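Local coordinates for specific mitochondrial acyl carrier protein (Toxoplasma, PDB 3CE7) that is thought to serve as an acyl carrier in mitochondrial fatty acid synthesis, by analogy with phosphopantetheine-bearing relatives, at residues A[15-18]-A[19-23]; A[51-54]-A[55-58]; A[83-86]-A[87-90]; A[94-97]-A[98-101]. All coordinates share one frame; numbering follows the deposited sequence. Where two conformers were deposited one is given.

How the contacts relate
Four short contacts along this small helical acyl carrier protein illustrate how side chains and backbone meet where helices begin and end. Going from the N terminus, contact 1 starts helix 17-29, contact 2 turns a loop into helix 57-71, contact 3 starts helix 86-98, and contact 4 is the last turn of that same helix. Each closes its small loop before the next opens, so none nests within or crosses another. Contacts 1 and 3 touch through the Thr21 and Gln87 side chains, while contacts 1 and 4 meet where Thr15 and Ile17 reach Val94; helices 17-29 and 86-98 are thereby joined. Contact 2 stands apart, its centre about 31 Å from that of contact 4.

Contact 1 (A[15-18]-A[19-23]); sequences TDIN and AVTNY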
ATOM      1  N   THR A  15      11.791   4.852   7.658  1.00 17.37           N
ATOM      2  CA  THR A  15      11.971   6.127   6.968  1.00 17.43           C
ATOM      3  C   THR A  15      12.815   5.984   5.695  1.00 17.54           C
ATOM      4  O   THR A  15      13.160   6.984   5.060  1.00 17.78           O
ATOM      5  CB  THR A  15      12.571   7.215   7.894  1.00 17.80           C
ATOM      6  OG1 THR A  15      13.802   6.744   8.465  1.00 17.43           O
ATOM      7  CG2 THR A  15      11.591   7.561   9.013  1.00 19.11           C
ATOM      8  N   ASP A  16      13.134   4.737   5.335  1.00 17.73           N
ATOM      9  CA  ASP A  16      13.900   4.415   4.124  1.00 18.58           C
ATOM     10  C   ASP A  16      12.895   4.054   3.020  1.00 18.13           C
ATOM     11  O   ASP A  16      12.298   2.987   3.055  1.00 18.35           O
ATOM     12  CB  ASP A  16      14.842   3.239   4.446  1.00 18.76           C
ATOM     13  CG  ASP A  16      15.668   2.752   3.255  1.00 23.54           C
ATOM     14  OD1 ASP A  16      15.258   2.892   2.089  1.00 25.22           O
ATOM     15  OD2 ASP A  16      16.760   2.184   3.510  1.00 29.76           O
ATOM     16  N   ILE A  17      12.716   4.941   2.041  1.00 17.94           N
ATOM     17  CA  ILE A  17      11.692   4.727   1.008  1.00 17.86           C
ATOM     18  C   ILE A  17      11.916   3.459   0.166  1.00 17.50           C
ATOM     19  O   ILE A  17      10.951   2.786  -0.215  1.00 17.07           O
ATOM     20  CB  ILE A  17      11.466   5.992   0.110  1.00 17.80           C
ATOM     21  CG1 ILE A  17      10.227   5.819  -0.794  1.00 18.72           C
ATOM     22  CG2 ILE A  17      12.722   6.342  -0.682  1.00 19.26           C
ATOM     23  CD1 ILE A  17       8.923   5.608  -0.019  1.00 19.41           C
ATOM     24  N   ASN A  18      13.171   3.128  -0.122  1.00 17.37           N
ATOM     25  CA  ASN A  18      13.446   1.887  -0.855  1.00 17.60           C
ATOM     26  C   ASN A  18      12.955   0.666  -0.082  1.00 17.11           C
ATOM     27  O   ASN A  18      12.236  -0.180  -0.633  1.00 17.45           O
ATOM     28  CB  ASN A  18      14.931   1.761  -1.203  1.00 18.62           C
ATOM     29  CG  ASN A  18      15.342   2.656  -2.363  1.00 20.70           C
ATOM     30  OD1 ASN A  18      14.547   3.445  -2.873  1.00 24.75           O
ATOM     31  ND2 ASN A  18      16.606   2.539  -2.775  1.00 24.80           N
ATOM     32  N   ALA A  19      13.310   0.593   1.198  1.00 17.14           N
ATOM     33  CA  ALA A  19      12.957  -0.567   2.021  1.00 16.72           C
ATOM     34  C   ALA A  19      11.450  -0.657   2.227  1.00 16.42           C
ATOM     35  O   ALA A  19      10.861  -1.738   2.097  1.00 17.26           O
ATOM     36  CB  ALA A  19      13.692  -0.507   3.357  1.00 17.59           C
ATOM     37  N   VAL A  20      10.830   0.484   2.525  1.00 15.35           N
ATOM     38  CA  VAL A  20       9.388   0.531   2.756  1.00 15.22           C
ATOM     39  C   VAL A  20       8.633   0.186   1.464  1.00 14.93           C
ATOM     40  O   VAL A  20       7.633  -0.540   1.504  1.00 15.65           O
ATOM     41  CB  VAL A  20       8.959   1.902   3.335  1.00 15.02           C
ATOM     42  CG1 VAL A  20       7.447   2.037   3.363  1.00 16.03           C
ATOM     43  CG2 VAL A  20       9.521   2.084   4.735  1.00 15.96           C
ATOM     44  N   THR A  21       9.097   0.705   0.330  1.00 15.34           N
ATOM     45  CA  THR A  21       8.424   0.416  -0.939  1.00 15.32           C
ATOM     46  C   THR A  21       8.512  -1.076  -1.282  1.00 15.22           C
ATOM     47  O   THR A  21       7.501  -1.712  -1.595  1.00 15.28           O
ATOM     48  CB  THR A  21       8.963   1.273  -2.105  1.00 15.27           C
ATOM     49  OG1 THR A  21       8.820   2.670  -1.792  1.00 16.31           O
ATOM     50  CG2 THR A  21       8.155   0.978  -3.365  1.00 16.52           C
ATOM     51  N   ASN A  22       9.708  -1.647  -1.176  1.00 15.44           N
ATOM     52  CA  ASN A  22       9.879  -3.086  -1.394  1.00 16.10           C
ATOM     53  C   ASN A  22       8.960  -3.912  -0.487  1.00 16.28           C
ATOM     54  O   ASN A  22       8.315  -4.858  -0.944  1.00 16.67           O
ATOM     55  CB  ASN A  22      11.352  -3.497  -1.224  1.00 16.31           C
ATOM     56  CG  ASN A  22      12.204  -3.118  -2.426  1.00 17.26           C
ATOM     57  OD1 ASN A  22      11.685  -2.958  -3.529  1.00 19.36           O
ATOM     58  ND2 ASN A  22      13.514  -2.964  -2.215  1.00 19.99           N
ATOM     59  N   TYR A  23       8.870  -3.532   0.790  1.00 16.99           N
ATOM     60  CA  TYR A  23       8.034  -4.249   1.739  1.00 17.70           C
ATOM     61  C   TYR A  23       6.559  -4.185   1.351  1.00 17.20           C
ATOM     62  O   TYR A  23       5.835  -5.199   1.363  1.00 17.06           O
ATOM     63  CB  TYR A  23       8.229  -3.690   3.154  1.00 18.47           C
ATOM     64  CG  TYR A  23       7.863  -4.701   4.208  1.00 20.97           C
ATOM     65  CD1 TYR A  23       8.807  -5.629   4.650  1.00 23.10           C
ATOM     66  CD2 TYR A  23       6.571  -4.763   4.728  1.00 23.42           C
ATOM     67  CE1 TYR A  23       8.486  -6.584   5.598  1.00 24.48           C
ATOM     68  CE2 TYR A  23       6.237  -5.724   5.691  1.00 23.83           C
ATOM     69  CZ  TYR A  23       7.207  -6.628   6.110  1.00 24.02           C
ATOM     70  OH  TYR A  23       6.918  -7.594   7.060  1.00 26.15           O
TER
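Asp16 OD1 accepts from Ala19 N at 3.1 Å and so caps helix 17-29, with Asp16 at the N-cap position. With CG anti to the backbone N (chi1 178°), the carboxylate is carried round to the first turn, and the amide meets OD1 from above the carboxylate plane, 67° out of it. The Ala19 CB methyl lies against the same group, 3.8 Å from Asp16 CG.

The tight part lies one step further on. Ile17 O is gripped twice by Thr21, by the backbone N at 2.8 Å and by OG1 at 2.7 Å, the two donors coming from opposite faces of the carbonyl plane. The Ile17 side chain crosses that of Thr21 at a slant, its CD1 3.4 Å from Thr21 OG1. The Asn18 and Asn22 side of the helix is looser: both side chains are exposed, and what ties these residues is the backbone bond from Asn22 N to Asn18 O, 3.0 Å long.

Ala19 and Val20 touch Val12 of the N-terminal loop. The buried side looks toward helix 86-98, where Ile17 packs on Asp91 and Val94, and Thr21 packs on Ala90 and hydrogen-bonds through OG1 to Gln87 NE2.

Contact 2 (A[51-54]-A[55-58]); sequences EDRL and WDCL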
ATOM      1  N   GLU A  51      -9.692 -13.054  -5.656  1.00 35.16           N
ATOM      2  CA  GLU A  51     -11.109 -13.270  -5.943  1.00 35.80           C
ATOM      3  C   GLU A  51     -11.431 -13.221  -7.430  1.00 35.70           C
ATOM      4  O   GLU A  51     -12.611 -13.229  -7.801  1.00 36.19           O
ATOM      5  CB  GLU A  51     -11.949 -12.205  -5.239  1.00 36.03           C
ATOM      6  CG  GLU A  51     -11.761 -12.137  -3.743  1.00 38.07           C
ATOM      7  CD  GLU A  51     -12.608 -11.053  -3.108  1.00 40.79           C
ATOM      8  OE1 GLU A  51     -13.748 -10.847  -3.571  1.00 42.80           O
ATOM      9  OE2 GLU A  51     -12.133 -10.411  -2.145  1.00 41.90           O
ATOM     10  N   ASP A  52     -10.381 -13.171  -8.260  1.00 35.29           N
ATOM     11  CA  ASP A  52     -10.491 -13.034  -9.718  0.50 34.85           C
ATOM     12  C   ASP A  52     -11.416 -11.889 -10.138  1.00 34.36           C
ATOM     13  O   ASP A  52     -12.172 -11.984 -11.115  1.00 34.74           O
ATOM     14  CB  ASP A  52     -10.883 -14.368 -10.378  0.50 35.14           C
ATOM     15  CG  ASP A  52      -9.745 -15.388 -10.368  0.50 35.48           C
ATOM     16  OD1 ASP A  52      -8.846 -15.292  -9.504  0.50 35.74           O
ATOM     17  OD2 ASP A  52      -9.751 -16.294 -11.230  0.50 35.97           O
ATOM     18  N   ARG A  53     -11.339 -10.797  -9.381  1.00 32.86           N
ATOM     19  CA  ARG A  53     -12.001  -9.544  -9.706  1.00 31.42           C
ATOM     20  C   ARG A  53     -10.924  -8.467  -9.618  1.00 29.86           C
ATOM     21  O   ARG A  53      -9.858  -8.706  -9.040  1.00 29.91           O
ATOM     22  CB  ARG A  53     -13.144  -9.246  -8.723  1.00 31.53           C
ATOM     23  CG  ARG A  53     -12.705  -8.999  -7.282  1.00 32.60           C
ATOM     24  CD  ARG A  53     -13.895  -8.900  -6.338  0.50 32.43           C
ATOM     25  NE  ARG A  53     -14.515  -7.574  -6.353  0.50 34.38           N
ATOM     26  CZ  ARG A  53     -15.727  -7.303  -5.872  0.50 35.21           C
ATOM     27  NH1 ARG A  53     -16.204  -6.064  -5.930  0.50 35.73           N
ATOM     28  NH2 ARG A  53     -16.469  -8.266  -5.337  0.50 35.16           N
ATOM     29  N   LEU A  54     -11.189  -7.297 -10.182  1.00 28.25           N
ATOM     30  CA  LEU A  54     -10.250  -6.190 -10.058  1.00 26.52           C
ATOM     31  C   LEU A  54     -10.292  -5.583  -8.654  1.00 25.09           C
ATOM     32  O   LEU A  54     -11.347  -5.503  -8.019  1.00 24.44           O
ATOM     33  CB  LEU A  54     -10.501  -5.123 -11.127  1.00 27.58           C
ATOM     34  CG  LEU A  54     -10.330  -5.585 -12.582  1.00 27.92           C
ATOM     35  CD1 LEU A  54     -10.593  -4.437 -13.536  1.00 29.33           C
ATOM     36  CD2 LEU A  54      -8.949  -6.179 -12.842  1.00 29.70           C
ATOM     37  N   TRP A  55      -9.121  -5.175  -8.184  1.00 23.26           N
ATOM     38  CA  TRP A  55      -8.960  -4.461  -6.923  1.00 22.18           C
ATOM     39  C   TRP A  55      -9.954  -3.308  -6.828  1.00 21.77           C
ATOM     40  O   TRP A  55     -10.120  -2.546  -7.784  1.00 22.22           O
ATOM     41  CB  TRP A  55      -7.539  -3.906  -6.900  1.00 21.49           C
ATOM     42  CG  TRP A  55      -7.109  -3.187  -5.652  1.00 20.93           C
ATOM     43  CD1 TRP A  55      -7.539  -1.970  -5.197  1.00 21.06           C
ATOM     44  CD2 TRP A  55      -6.119  -3.640  -4.730  1.00 21.09           C
ATOM     45  NE1 TRP A  55      -6.879  -1.643  -4.020  1.00 19.91           N
ATOM     46  CE2 TRP A  55      -5.995  -2.648  -3.722  1.00 21.15           C
ATOM     47  CE3 TRP A  55      -5.313  -4.787  -4.660  1.00 20.30           C
ATOM     48  CZ2 TRP A  55      -5.109  -2.780  -2.640  1.00 19.83           C
ATOM     49  CZ3 TRP A  55      -4.430  -4.921  -3.577  1.00 20.89           C
ATOM     50  CH2 TRP A  55      -4.338  -3.915  -2.585  1.00 20.49           C
ATOM     51  N   ASP A  56     -10.621  -3.174  -5.683  1.00 21.17           N
ATOM     52  CA  ASP A  56     -11.608  -2.108  -5.508  1.00 21.69           C
ATOM     53  C   ASP A  56     -11.434  -1.360  -4.179  1.00 21.13           C
ATOM     54  O   ASP A  56     -10.432  -1.565  -3.480  1.00 20.48           O
ATOM     55  CB  ASP A  56     -13.037  -2.664  -5.672  1.00 22.34           C
ATOM     56  CG  ASP A  56     -13.389  -3.724  -4.634  1.00 25.17           C
ATOM     57  OD1 ASP A  56     -12.648  -3.882  -3.644  1.00 24.16           O
ATOM     58  OD2 ASP A  56     -14.436  -4.400  -4.808  1.00 28.84           O
ATOM     59  N   CYS A  57     -12.407  -0.510  -3.847  1.00 21.51           N
ATOM     60  CA  CYS A  57     -12.353   0.313  -2.635  0.50 21.46           C
ATOM     61  C   CYS A  57     -12.144  -0.531  -1.385  1.00 20.89           C
ATOM     62  O   CYS A  57     -11.364  -0.157  -0.511  1.00 20.89           O
ATOM     63  CB  CYS A  57     -13.613   1.167  -2.487  0.50 21.84           C
ATOM     64  SG  CYS A  57     -13.761   2.439  -3.746  0.50 25.17           S
ATOM     65  N   LEU A  58     -12.831  -1.671  -1.304  1.00 19.86           N
ATOM     66  CA  LEU A  58     -12.632  -2.574  -0.162  1.00 19.06           C
ATOM     67  C   LEU A  58     -11.180  -3.005  -0.009  1.00 18.82           C
ATOM     68  O   LEU A  58     -10.648  -3.032   1.109  1.00 18.45           O
ATOM     69  CB  LEU A  58     -13.520  -3.821  -0.268  1.00 19.37           C
ATOM     70  CG  LEU A  58     -13.365  -4.846   0.866  1.00 18.07           C
ATOM     71  CD1 LEU A  58     -13.739  -4.258   2.231  1.00 19.41           C
ATOM     72  CD2 LEU A  58     -14.218  -6.063   0.558  1.00 19.16           C
TER
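Arg53 and Asp56 meet across an extended strip of loop, Leu54 and Trp55, that runs into helix 57-71. Of the residues here, Leu54, Trp55 and Asp56 lose the most surface to the contact. Leu54 and Trp55 do so largely as chain neighbours, and their side chains diverge. Trp55 swings its indole into the interior, where it meets the ring of Phe31, packs on Leu32 and Leu44, and has its NE1 hydrogen-bonded to Thr60 OG1.

Asp56 turns its side chain back over the loop. Its OD2 receives Arg53 NH1 in a salt bridge of 2.7 Å. The arginine chain bends at chi3 to get there, and Arg53 NE stays further off, 3.5 Å from Asp56 OD2, so a single nitrogen makes the close approach; the guanidinium and carboxylate planes stand 68° apart.

Asp56 is also the N-cap of the helix, its OD1 capping a backbone N just beyond 55-58, while Asp59 OD2 accepts from Asp56 N. In acyl carrier proteins the Asp-Ser-Leu motif at this helix start bears the phosphopantetheine on its serine; here Asp56, Cys57 and Leu58 appear to occupy those places. A cysteine thus stands where the serine would be, and attachment cannot be assumed. With one carboxylate oxygen of Asp56 paired with a cation and the other with a helix amide, its negative charge probably has partners on both oxygens.

Contact 3 (A[83-86]-A[87-90]); sequences FQTL and QEIA
Glu88 and Thr85 form a capping box at the start of helix 86-98, and the glutamate can be followed atom by atom. Its CB sits beside the loop, 3.5 Å from Thr85 O and 4.0 Å from Phe83 CD1. CG comes up against the threonine hydroxyl, Thr85 OG1 lying 3.4 Å away. Because the chain is extended at chi2 (170°), CD is then carried back past the helix start toward the amides of the loop. There OE1 takes two bonds. Gln84 N approaches nearly along the C-O axis, at 2.7 Å and almost straight; Thr85 N comes from above the carboxylate plane, 57° out of it, at 3.1 Å.

The return bond of the box runs from Glu88 N to Thr85 OG1, 3.3 Å long, and the two side chains cross at about a right angle. An apolar contact lies beside the box: Ile89 CG1 stands over the centre of the Phe83 ring in a CH-pi contact, 3.6 Å from the centroid and close to the ring normal. Phe83 also packs on Val64 and Ile89 on Phe63 and Val67 of helix 57-71. Leu86 reaches both helices, touching Phe63 as well as Ile24 and Cys28 of helix 17-29.

The box meets the amides of Thr85 and Glu88, and the same OE1 takes Gln84 N as well. The apolar side is buried, while the glutamate lies nearer the surface. A carboxylate placed at an N-terminal helix end would also be expected to gain from the partial positive charge there.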
ATOM      1  N   PHE A  83      -5.679   7.292  -2.528  1.00 19.48           N
ATOM      2  CA  PHE A  83      -4.565   6.432  -2.944  1.00 18.93           C
ATOM      3  C   PHE A  83      -4.907   5.727  -4.252  1.00 18.83           C
ATOM      4  O   PHE A  83      -6.000   5.148  -4.384  1.00 20.14           O
ATOM      5  CB  PHE A  83      -4.285   5.342  -1.909  1.00 18.46           C
ATOM      6  CG  PHE A  83      -3.486   5.797  -0.705  1.00 17.42           C
ATOM      7  CD1 PHE A  83      -2.495   6.783  -0.795  1.00 17.41           C
ATOM      8  CD2 PHE A  83      -3.712   5.188   0.526  1.00 15.97           C
ATOM      9  CE1 PHE A  83      -1.772   7.170   0.333  1.00 17.27           C
ATOM     10  CE2 PHE A  83      -2.987   5.558   1.658  1.00 16.03           C
ATOM     11  CZ  PHE A  83      -2.010   6.543   1.569  1.00 17.59           C
ATOM     12  N   GLN A  84      -3.966   5.738  -5.197  1.00 18.42           N
ATOM     13  CA  GLN A  84      -4.119   5.000  -6.450  1.00 18.48           C
ATOM     14  C   GLN A  84      -2.993   4.002  -6.721  1.00 18.13           C
ATOM     15  O   GLN A  84      -3.180   3.050  -7.486  1.00 18.36           O
ATOM     16  CB  GLN A  84      -4.258   5.951  -7.634  1.00 18.74           C
ATOM     17  CG  GLN A  84      -5.514   6.787  -7.601  1.00 21.90           C
ATOM     18  CD  GLN A  84      -5.582   7.707  -8.788  1.00 26.44           C
ATOM     19  OE1 GLN A  84      -4.974   8.784  -8.796  1.00 28.65           O
ATOM     20  NE2 GLN A  84      -6.314   7.286  -9.817  1.00 28.60           N
ATOM     21  N   THR A  85      -1.829   4.221  -6.102  1.00 17.32           N
ATOM     22  CA  THR A  85      -0.661   3.353  -6.321  1.00 16.99           C
ATOM     23  C   THR A  85       0.049   3.013  -5.015  1.00 16.25           C
ATOM     24  O   THR A  85      -0.105   3.720  -3.998  1.00 16.61           O
ATOM     25  CB  THR A  85       0.403   4.011  -7.239  1.00 17.15           C
ATOM     26  OG1 THR A  85       1.067   5.076  -6.531  1.00 17.54           O
ATOM     27  CG2 THR A  85      -0.223   4.530  -8.540  1.00 18.19           C
ATOM     28  N   LEU A  86       0.828   1.935  -5.040  1.00 15.66           N
ATOM     29  CA  LEU A  86       1.622   1.565  -3.862  1.00 15.53           C
ATOM     30  C   LEU A  86       2.712   2.587  -3.552  1.00 15.16           C
ATOM     31  O   LEU A  86       3.053   2.783  -2.388  1.00 15.74           O
ATOM     32  CB  LEU A  86       2.275   0.199  -4.040  1.00 15.89           C
ATOM     33  CG  LEU A  86       1.315  -0.979  -4.163  1.00 15.58           C
ATOM     34  CD1 LEU A  86       2.156  -2.185  -4.459  1.00 15.83           C
ATOM     35  CD2 LEU A  86       0.466  -1.159  -2.883  1.00 15.79           C
ATOM     36  N   GLN A  87       3.269   3.233  -4.579  1.00 15.54           N
ATOM     37  CA  GLN A  87       4.281   4.246  -4.316  1.00 16.33           C
ATOM     38  C   GLN A  87       3.722   5.347  -3.425  1.00 15.78           C
ATOM     39  O   GLN A  87       4.417   5.837  -2.528  1.00 16.28           O
ATOM     40  CB  GLN A  87       4.834   4.859  -5.602  1.00 16.42           C
ATOM     41  CG  GLN A  87       6.043   5.734  -5.340  1.00 20.27           C
ATOM     42  CD  GLN A  87       7.219   4.919  -4.863  1.00 24.22           C
ATOM     43  OE1 GLN A  87       7.821   4.169  -5.641  1.00 26.85           O
ATOM     44  NE2 GLN A  87       7.540   5.030  -3.569  1.00 25.63           N
ATOM     45  N   GLU A  88       2.475   5.739  -3.669  1.00 16.09           N
ATOM     46  CA  GLU A  88       1.839   6.773  -2.848  1.00 15.70           C
ATOM     47  C   GLU A  88       1.714   6.334  -1.390  1.00 15.71           C
ATOM     48  O   GLU A  88       1.916   7.126  -0.467  1.00 15.35           O
ATOM     49  CB  GLU A  88       0.461   7.098  -3.412  1.00 16.32           C
ATOM     50  CG  GLU A  88       0.521   7.857  -4.740  1.00 16.94           C
ATOM     51  CD  GLU A  88      -0.833   7.957  -5.410  1.00 19.24           C
ATOM     52  OE1 GLU A  88      -1.725   7.163  -5.060  1.00 19.29           O
ATOM     53  OE2 GLU A  88      -1.009   8.822  -6.301  1.00 22.81           O
ATOM     54  N   ILE A  89       1.366   5.061  -1.194  1.00 15.80           N
ATOM     55  CA  ILE A  89       1.203   4.530   0.151  1.00 15.99           C
ATOM     56  C   ILE A  89       2.552   4.508   0.870  1.00 16.18           C
ATOM     57  O   ILE A  89       2.658   4.986   2.017  1.00 16.77           O
ATOM     58  CB  ILE A  89       0.531   3.149   0.153  1.00 15.75           C
ATOM     59  CG1 ILE A  89      -0.830   3.250  -0.548  1.00 17.11           C
ATOM     60  CG2 ILE A  89       0.343   2.662   1.608  1.00 15.74           C
ATOM     61  CD1 ILE A  89      -1.624   1.946  -0.614  1.00 16.83           C
ATOM     62  N   ALA A  90       3.573   3.967   0.198  1.00 15.71           N
ATOM     63  CA  ALA A  90       4.936   3.950   0.750  1.00 15.94           C
ATOM     64  C   ALA A  90       5.407   5.366   1.095  1.00 16.14           C
ATOM     65  O   ALA A  90       5.950   5.607   2.174  1.00 16.63           O
ATOM     66  CB  ALA A  90       5.897   3.286  -0.212  1.00 16.61           C
TER

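Contact 4 (A[94-97]-A[98-101]); sequences VSER and AKAG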
ATOM      1  N   VAL A  94       6.498   6.749   4.870  1.00 16.50           N
ATOM      2  CA  VAL A  94       7.802   7.340   5.154  1.00 16.81           C
ATOM      3  C   VAL A  94       7.634   8.766   5.676  1.00 17.53           C
ATOM      4  O   VAL A  94       8.255   9.140   6.673  1.00 18.02           O
ATOM      5  CB  VAL A  94       8.730   7.257   3.934  1.00 16.83           C
ATOM      6  CG1 VAL A  94       9.965   8.166   4.116  1.00 17.37           C
ATOM      7  CG2 VAL A  94       9.135   5.802   3.718  1.00 16.18           C
ATOM      8  N   SER A  95       6.762   9.538   5.024  1.00 17.79           N
ATOM      9  CA  SER A  95       6.531  10.926   5.433  0.50 18.56           C
ATOM     10  C   SER A  95       6.034  11.002   6.877  1.00 18.44           C
ATOM     11  O   SER A  95       6.511  11.839   7.652  1.00 19.46           O
ATOM     12  CB  SER A  95       5.573  11.640   4.474  0.50 18.58           C
ATOM     13  OG  SER A  95       4.274  11.095   4.536  0.50 19.54           O
ATOM     14  N   GLU A  96       5.121  10.111   7.253  1.00 18.84           N
ATOM     15  CA  GLU A  96       4.590  10.129   8.619  1.00 18.90           C
ATOM     16  C   GLU A  96       5.662   9.747   9.625  1.00 18.72           C
ATOM     17  O   GLU A  96       5.810  10.386  10.670  1.00 19.26           O
ATOM     18  CB  GLU A  96       3.373   9.226   8.752  1.00 19.29           C
ATOM     19  CG  GLU A  96       2.131   9.796   8.070  1.00 20.69           C
ATOM     20  CD  GLU A  96       1.640  11.080   8.726  1.00 23.18           C
ATOM     21  OE1 GLU A  96       1.174  11.027   9.889  1.00 25.51           O
ATOM     22  OE2 GLU A  96       1.727  12.141   8.081  1.00 25.52           O
ATOM     23  N   ARG A  97       6.419   8.704   9.308  1.00 18.25           N
ATOM     24  CA  ARG A  97       7.438   8.233  10.237  1.00 18.39           C
ATOM     25  C   ARG A  97       8.599   9.223  10.345  1.00 18.45           C
ATOM     26  O   ARG A  97       9.241   9.310  11.391  1.00 19.07           O
ATOM     27  CB  ARG A  97       7.943   6.846   9.833  1.00 18.68           C
ATOM     28  CG  ARG A  97       6.876   5.751   9.930  1.00 18.79           C
ATOM     29  CD  ARG A  97       6.226   5.662  11.318  1.00 20.44           C
ATOM     30  NE  ARG A  97       7.194   5.349  12.367  1.00 21.27           N
ATOM     31  CZ  ARG A  97       6.875   5.061  13.625  1.00 25.82           C
ATOM     32  NH1 ARG A  97       5.600   5.023  14.007  1.00 25.54           N
ATOM     33  NH2 ARG A  97       7.834   4.789  14.501  1.00 26.55           N
ATOM     34  N   ALA A  98       8.852   9.973   9.273  1.00 17.97           N
ATOM     35  CA  ALA A  98       9.980  10.901   9.226  1.00 18.40           C
ATOM     36  C   ALA A  98       9.706  12.208   9.962  1.00 18.94           C
ATOM     37  O   ALA A  98      10.637  12.955  10.258  1.00 19.21           O
ATOM     38  CB  ALA A  98      10.363  11.205   7.778  1.00 18.52           C
ATOM     39  N   LYS A  99       8.432  12.503  10.215  1.00 19.97           N
ATOM     40  CA  LYS A  99       8.064  13.791  10.804  1.00 20.48           C
ATOM     41  C   LYS A  99       8.553  13.890  12.234  1.00 21.56           C
ATOM     42  O   LYS A  99       8.239  13.022  13.048  1.00 22.74           O
ATOM     43  CB  LYS A  99       6.541  13.970  10.806  1.00 20.36           C
ATOM     44  CG  LYS A  99       5.969  14.476   9.518  1.00 21.13           C
ATOM     45  CD  LYS A  99       4.438  14.474   9.600  1.00 20.84           C
ATOM     46  CE  LYS A  99       3.814  14.818   8.260  1.00 22.54           C
ATOM     47  NZ  LYS A  99       2.322  14.901   8.388  1.00 21.85           N
ATOM     48  N   ALA A 100       9.290  14.954  12.545  1.00 22.74           N
ATOM     49  CA  ALA A 100       9.659  15.229  13.935  1.00 24.29           C
ATOM     50  C   ALA A 100       8.413  15.649  14.715  1.00 25.86           C
ATOM     51  O   ALA A 100       7.648  16.498  14.251  1.00 26.10           O
ATOM     52  CB  ALA A 100      10.720  16.319  13.993  1.00 23.71           C
ATOM     53  N   GLY A 101       8.207  15.039  15.885  1.00 27.45           N
ATOM     54  CA  GLY A 101       7.042  15.329  16.726  1.00 28.79           C
ATOM     55  C   GLY A 101       5.854  14.445  16.397  1.00 29.70           C
ATOM     56  O   GLY A 101       4.785  14.571  17.004  1.00 30.88           O
TER
HETATM   57  O   HOH W   1       6.923  10.790  13.342  1.00 35.26           O
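Ala98 N still bonds to Val94 O in the i to i+4 pattern, at 2.8 Å though bent, but Lys99 N has only weak bonds to Ser95 O and Glu96 O, as the chain at Lys99 becomes extended. This is the C-terminal turn of helix 86-98, the last helix of the acyl carrier fold.

The side chains that bridge the turn are Glu96 and Lys99, three residues apart. They lie side by side and point the same way. Glu96 folds at chi2 (-65°), which brings its carboxylate alongside the extended lysine chain, and Lys99 NZ meets Glu96 OE2 in a salt bridge of 2.8 Å. The ammonium comes on the syn side, 22° out of the carboxylate plane. Lower down, the lysine's methylene groups run along the backbone, CG lying 3.3 Å from Ser95 O.

Arg97 turns away from this bridge: its NE forms a salt bridge with Asp14 OD2 and its NH1 bonds to Asp72 O, tying the helix to two loops. Val94 packs on Ile17 and Val20 of helix 17-29. A water bridges the turn and the departing chain, 2.9 Å from Glu96 O and 2.6 Å from Lys99 O.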